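Local atomic coordinates of phosphate-binding protein PstS (Borrelia burgdorferi, PDB entry 4N13), a protein that binds inorganic phosphate with micromolar affinity as the solute-binding lipoprotein of the PstSACB ABC transporter, which imports phosphate. Residues I25-N37 with Q241-V255. Sequence-based numbering, arbitrary orientation.
Sequences ILDEMILRYDKIN and QFIDFMTSSTGQDIV. Unlike the reference sequence in segment 25-37: Asp-34 (reference Asn).
In one lobe of this class II periplasmic-binding-protein fold, helix 23-36 packs by knobs into holes against the C-terminal helix pair 237-246 and 249-257, with Tyr-33, Phe-242 and Phe-245 forming an aromatic cluster at one end and Met-29 and Ile-254 interlocking at the other. The N-to-C directions of 25-36 and 249-255 differ by 146°, roughly antiparallel, and their axes come within 9.7 Å. The edge of Phe-242 is directed at the face of Tyr-33 in an offset edge-to-face pair, planes at 75°, with Phe-242 CD1 3.7 Å from Tyr-33 CD2. On Phe-245, by contrast, it is Tyr-33 CB that lies over the ring face, a CH-pi contact 4.0 Å from the centroid. Met-29, Arg-32 and Ile-36 complete the hole around Phe-245, Ile-36 through CD1.

Met-29 enters between the two C-terminal helices. Its chain, extended beyond CG (chi2 174°), carries SD to 3.8 Å from Met-246 CG and CE onward to Val-255 CG2 and Gly-251 O. Leu-26 CD1 meets Met-246 CE beside it, while Ile-30, packed on Val-42 and Tyr-44 of strand 40-45, still touches Phe-242 CZ through CG1. Ile-254 is the knob in the other direction, seated among Ile-25, Glu-28, Met-29 and Arg-32. Beside Ile-254 CG1, and within helix 25-36, Arg-32 NH1 and Glu-28 OE2 form a long salt bridge (3.5 Å), its hydrogen bond weak; Thr-250 CG2 covers one face of the guanidinium. At the aromatic end Asn-37, whose OD1 accepts from Asn-39 N, donates through ND2 to Tyr-33 OH at 3.1 Å, nearly straight and within its amide plane, and Gln-241 CB abuts that same hydroxyl oxygen at 3.3 Å.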
loop_
_atom_site.group_PDB
_atom_site.type_symbol
_atom_site.label_atom_id
_atom_site.label_comp_id
_atom_site.label_asym_id
_atom_site.label_seq_id
_atom_site.Cartn_x
_atom_site.Cartn_y
_atom_site.Cartn_z
ATOM N N ILE A 25 -11.469 7.695 4.833
ATOM C CA ILE A 25 -12.318 6.658 4.252
ATOM C C ILE A 25 -13.250 6.109 5.306
ATOM O O ILE A 25 -14.461 6.037 5.092
ATOM C CB ILE A 25 -11.475 5.526 3.666
ATOM C CG1 ILE A 25 -10.735 6.070 2.432
ATOM C CG2 ILE A 25 -12.348 4.326 3.286
ATOM C CD1 ILE A 25 -9.641 5.177 1.903
ATOM N N LEU A 26 -12.706 5.702 6.451
ATOM C CA LEU A 26 -13.564 5.178 7.513
ATOM C C LEU A 26 -14.569 6.241 7.962
ATOM O O LEU A 26 -15.736 5.945 8.199
ATOM C CB LEU A 26 -12.739 4.660 8.692
ATOM C CG LEU A 26 -12.434 3.160 8.655
ATOM C CD1 LEU A 26 -13.677 2.327 8.968
ATOM C CD2 LEU A 26 -11.805 2.726 7.324
ATOM N N ASP A 27 -14.125 7.490 8.072
ATOM C CA ASP A 27 -15.015 8.558 8.525
ATOM C C ASP A 27 -16.167 8.762 7.560
ATOM O O ASP A 27 -17.322 8.908 7.985
ATOM C CB ASP A 27 -14.259 9.872 8.715
ATOM C CG ASP A 27 -13.299 9.838 9.907
ATOM O OD1 ASP A 27 -13.376 8.885 10.711
ATOM O OD2 ASP A 27 -12.462 10.753 10.036
ATOM N N GLU A 28 -15.866 8.762 6.263
ATOM C CA GLU A 28 -16.950 8.907 5.297
ATOM C C GLU A 28 -17.867 7.685 5.314
ATOM O O GLU A 28 -19.088 7.804 5.174
ATOM C CB GLU A 28 -16.413 9.167 3.895
ATOM C CG GLU A 28 -17.531 9.366 2.884
ATOM C CD GLU A 28 -17.078 9.825 1.531
ATOM O OE1 GLU A 28 -15.892 10.184 1.374
ATOM O OE2 GLU A 28 -17.933 9.830 0.624
ATOM N N MET A 29 -17.286 6.497 5.454
ATOM C CA MET A 29 -18.094 5.294 5.552
ATOM C C MET A 29 -19.042 5.361 6.739
ATOM O O MET A 29 -20.201 4.958 6.628
ATOM C CB MET A 29 -17.241 4.045 5.654
ATOM C CG MET A 29 -16.526 3.622 4.411
ATOM S SD MET A 29 -15.435 2.239 4.714
ATOM C CE MET A 29 -15.024 1.777 3.042
ATOM N N ILE A 30 -18.551 5.849 7.877
ATOM C CA ILE A 30 -19.392 6.002 9.057
ATOM C C ILE A 30 -20.560 6.933 8.773
ATOM O O ILE A 30 -21.717 6.632 9.084
ATOM C CB ILE A 30 -18.549 6.511 10.248
ATOM C CG1 ILE A 30 -17.648 5.382 10.756
ATOM C CG2 ILE A 30 -19.444 7.046 11.379
ATOM C CD1 ILE A 30 -16.550 5.814 11.693
ATOM N N LEU A 31 -20.273 8.077 8.177
ATOM C CA LEU A 31 -21.339 9.046 7.977
ATOM C C LEU A 31 -22.324 8.596 6.905
ATOM O O LEU A 31 -23.524 8.822 7.033
ATOM C CB LEU A 31 -20.764 10.430 7.685
ATOM C CG LEU A 31 -20.165 11.087 8.948
ATOM C CD1 LEU A 31 -19.253 12.239 8.616
ATOM C CD2 LEU A 31 -21.252 11.541 9.908
ATOM N N ARG A 32 -21.844 7.905 5.882
ATOM C CA ARG A 32 -22.762 7.406 4.868
ATOM C C ARG A 32 -23.554 6.200 5.343
ATOM O O ARG A 32 -24.739 6.074 5.011
ATOM C CB ARG A 32 -22.010 7.166 3.576
ATOM C CG ARG A 32 -21.556 8.522 3.030
ATOM C CD ARG A 32 -20.981 8.472 1.664
ATOM N NE ARG A 32 -21.990 8.161 0.674
ATOM C CZ ARG A 32 -21.710 7.990 -0.605
ATOM N NH1 ARG A 32 -20.452 8.093 -1.014
ATOM N NH2 ARG A 32 -22.674 7.712 -1.459
ATOM N N TYR A 33 -22.943 5.331 6.145
ATOM C CA TYR A 33 -23.704 4.209 6.692
ATOM C C TYR A 33 -24.816 4.725 7.616
ATOM O O TYR A 33 -25.902 4.128 7.689
ATOM C CB TYR A 33 -22.795 3.172 7.394
ATOM C CG TYR A 33 -23.611 1.998 7.896
ATOM C CD1 TYR A 33 -24.280 1.179 7.001
ATOM C CD2 TYR A 33 -23.766 1.759 9.259
ATOM C CE1 TYR A 33 -25.092 0.135 7.436
ATOM C CE2 TYR A 33 -24.557 0.725 9.712
ATOM C CZ TYR A 33 -25.232 -0.077 8.792
ATOM O OH TYR A 33 -26.045 -1.085 9.243
ATOM N N ASP A 34 -24.578 5.846 8.290
ATOM C CA ASP A 34 -25.579 6.424 9.167
ATOM C C ASP A 34 -26.854 6.809 8.405
ATOM O O ASP A 34 -27.923 6.831 9.010
ATOM C CB ASP A 34 -25.014 7.622 9.934
ATOM C CG ASP A 34 -26.035 8.234 10.846
ATOM O OD1 ASP A 34 -26.342 7.620 11.889
ATOM O OD2 ASP A 34 -26.551 9.317 10.502
ATOM N N LYS A 35 -26.749 7.090 7.099
ATOM C CA LYS A 35 -27.932 7.372 6.281
ATOM C C LYS A 35 -28.803 6.136 6.122
ATOM O O LYS A 35 -30.007 6.255 5.910
ATOM C CB LYS A 35 -27.530 7.883 4.890
ATOM C CG LYS A 35 -26.686 9.139 4.883
ATOM C CD LYS A 35 -27.432 10.327 5.431
ATOM C CE LYS A 35 -28.635 10.667 4.576
ATOM N NZ LYS A 35 -29.222 11.956 5.020
ATOM N N ILE A 36 -28.188 4.952 6.172
ATOM C CA ILE A 36 -28.894 3.680 6.053
ATOM C C ILE A 36 -29.412 3.176 7.400
ATOM O O ILE A 36 -30.544 2.720 7.513
ATOM C CB ILE A 36 -27.945 2.630 5.441
ATOM C CG1 ILE A 36 -27.622 3.025 3.999
ATOM C CG2 ILE A 36 -28.555 1.234 5.516
ATOM C CD1 ILE A 36 -26.504 2.218 3.346
ATOM N N ASN A 37 -28.562 3.253 8.416
ATOM C CA ASN A 37 -28.896 2.718 9.722
ATOM C C ASN A 37 -28.433 3.665 10.792
ATOM O O ASN A 37 -27.266 3.672 11.141
ATOM C CB ASN A 37 -28.227 1.362 9.914
ATOM C CG ASN A 37 -28.544 0.737 11.265
ATOM O OD1 ASN A 37 -29.348 1.255 12.037
ATOM N ND2 ASN A 37 -27.908 -0.380 11.557
ATOM N N GLN A 241 -23.162 -5.838 9.968
ATOM C CA GLN A 241 -23.778 -4.835 9.116
ATOM C C GLN A 241 -22.774 -3.799 8.622
ATOM O O GLN A 241 -22.771 -3.436 7.460
ATOM C CB GLN A 241 -24.874 -4.105 9.876
ATOM C CG GLN A 241 -26.135 -4.936 10.135
ATOM C CD GLN A 241 -27.121 -4.197 11.024
ATOM O OE1 GLN A 241 -26.735 -3.573 12.009
ATOM N NE2 GLN A 241 -28.388 -4.262 10.682
ATOM N N PHE A 242 -21.948 -3.282 9.508
ATOM C CA PHE A 242 -21.012 -2.253 9.077
ATOM C C PHE A 242 -19.976 -2.822 8.104
ATOM O O PHE A 242 -19.642 -2.182 7.122
ATOM C CB PHE A 242 -20.323 -1.541 10.252
ATOM C CG PHE A 242 -19.511 -0.364 9.811
ATOM C CD1 PHE A 242 -20.157 0.761 9.335
ATOM C CD2 PHE A 242 -18.126 -0.384 9.792
ATOM C CE1 PHE A 242 -19.458 1.834 8.878
ATOM C CE2 PHE A 242 -17.412 0.713 9.345
ATOM C CZ PHE A 242 -18.091 1.820 8.896
ATOM N N ILE A 243 -19.461 -4.014 8.381
ATOM C CA ILE A 243 -18.509 -4.652 7.482
ATOM C C ILE A 243 -19.136 -4.891 6.110
ATOM O O ILE A 243 -18.492 -4.669 5.075
ATOM C CB ILE A 243 -17.965 -5.951 8.103
ATOM C CG1 ILE A 243 -17.166 -5.593 9.356
ATOM C CG2 ILE A 243 -17.173 -6.740 7.066
ATOM C CD1 ILE A 243 -16.653 -6.773 10.136
ATOM N N ASP A 244 -20.394 -5.310 6.100
ATOM C CA ASP A 244 -21.121 -5.494 4.848
ATOM C C ASP A 244 -21.216 -4.182 4.070
ATOM O O ASP A 244 -21.088 -4.165 2.842
ATOM C CB ASP A 244 -22.508 -6.046 5.142
ATOM C CG ASP A 244 -23.351 -6.185 3.906
ATOM O OD1 ASP A 244 -23.039 -7.053 3.071
ATOM O OD2 ASP A 244 -24.320 -5.414 3.767
ATOM N N PHE A 245 -21.362 -3.058 4.763
ATOM C CA PHE A 245 -21.348 -1.762 4.086
ATOM C C PHE A 245 -19.960 -1.430 3.533
ATOM O O PHE A 245 -19.823 -0.941 2.410
ATOM C CB PHE A 245 -21.833 -0.650 5.017
ATOM C CG PHE A 245 -21.795 0.708 4.369
ATOM C CD1 PHE A 245 -22.782 1.090 3.463
ATOM C CD2 PHE A 245 -20.763 1.587 4.623
ATOM C CE1 PHE A 245 -22.738 2.323 2.848
ATOM C CE2 PHE A 245 -20.720 2.820 3.998
ATOM C CZ PHE A 245 -21.713 3.187 3.112
ATOM N N MET A 246 -18.914 -1.703 4.306
ATOM C CA MET A 246 -17.542 -1.419 3.882
ATOM C C MET A 246 -17.188 -2.095 2.557
ATOM O O MET A 246 -16.431 -1.540 1.756
ATOM C CB MET A 246 -16.534 -1.843 4.952
ATOM C CG MET A 246 -16.581 -0.996 6.227
ATOM S SD MET A 246 -15.274 -1.463 7.385
ATOM C CE MET A 246 -13.836 -0.806 6.483
ATOM N N THR A 247 -17.700 -3.309 2.368
ATOM C CA THR A 247 -17.393 -4.115 1.194
ATOM C C THR A 247 -18.490 -4.023 0.114
ATOM O O THR A 247 -18.438 -4.725 -0.871
ATOM C CB THR A 247 -17.129 -5.583 1.589
ATOM O OG1 THR A 247 -18.282 -6.125 2.233
ATOM C CG2 THR A 247 -15.945 -5.671 2.545
ATOM N N SER A 248 -19.467 -3.149 0.328
ATOM C CA SER A 248 -20.525 -2.875 -0.639
ATOM C C SER A 248 -20.013 -1.945 -1.741
ATOM O O SER A 248 -18.991 -1.283 -1.589
ATOM C CB SER A 248 -21.701 -2.181 0.056
ATOM O OG SER A 248 -21.352 -0.836 0.388
ATOM N N SER A 249 -20.745 -1.857 -2.840
ATOM C CA SER A 249 -20.353 -0.962 -3.914
ATOM C C SER A 249 -20.195 0.501 -3.465
ATOM O O SER A 249 -19.241 1.176 -3.874
ATOM C CB SER A 249 -21.335 -1.093 -5.067
ATOM O OG SER A 249 -21.188 -2.372 -5.639
ATOM N N THR A 250 -21.101 0.993 -2.623
ATOM C CA THR A 250 -20.953 2.349 -2.088
ATOM C C THR A 250 -19.682 2.469 -1.245
ATOM O O THR A 250 -18.943 3.442 -1.371
ATOM C CB THR A 250 -22.172 2.791 -1.254
ATOM O OG1 THR A 250 -23.332 2.795 -2.090
ATOM C CG2 THR A 250 -21.972 4.188 -0.691
ATOM N N GLY A 251 -19.454 1.507 -0.360
ATOM C CA GLY A 251 -18.217 1.480 0.424
ATOM C C GLY A 251 -16.991 1.536 -0.472
ATOM O O GLY A 251 -16.034 2.258 -0.207
ATOM N N GLN A 252 -17.024 0.766 -1.556
ATOM C CA GLN A 252 -15.879 0.679 -2.440
ATOM C C GLN A 252 -15.742 1.938 -3.286
ATOM O O GLN A 252 -14.633 2.345 -3.629
ATOM C CB GLN A 252 -15.968 -0.600 -3.266
ATOM C CG GLN A 252 -15.853 -1.795 -2.360
ATOM C CD GLN A 252 -14.465 -1.844 -1.730
ATOM O OE1 GLN A 252 -13.459 -1.813 -2.440
ATOM N NE2 GLN A 252 -14.400 -1.904 -0.405
ATOM N N ASP A 253 -16.863 2.582 -3.605
ATOM C CA ASP A 253 -16.780 3.885 -4.274
ATOM C C ASP A 253 -16.072 4.895 -3.368
ATOM O O ASP A 253 -15.284 5.704 -3.847
ATOM C CB ASP A 253 -18.161 4.416 -4.637
ATOM C CG ASP A 253 -18.815 3.659 -5.798
ATOM O OD1 ASP A 253 -18.126 2.896 -6.497
ATOM O OD2 ASP A 253 -20.035 3.844 -6.019
ATOM N N ILE A 254 -16.369 4.859 -2.064
ATOM C CA ILE A 254 -15.694 5.750 -1.128
ATOM C C ILE A 254 -14.185 5.500 -1.142
ATOM O O ILE A 254 -13.399 6.440 -1.181
ATOM C CB ILE A 254 -16.254 5.577 0.281
ATOM C CG1 ILE A 254 -17.721 6.012 0.325
ATOM C CG2 ILE A 254 -15.422 6.365 1.290
ATOM C CD1 ILE A 254 -18.475 5.543 1.552
ATOM N N VAL A 255 -13.785 4.228 -1.102
ATOM C CA VAL A 255 -12.365 3.864 -1.149
ATOM C C VAL A 255 -11.693 4.506 -2.362
ATOM O O VAL A 255 -10.630 5.112 -2.260
ATOM C CB VAL A 255 -12.214 2.324 -1.234
ATOM C CG1 VAL A 255 -10.809 1.899 -1.571
ATOM C CG2 VAL A 255 -12.634 1.675 0.092
#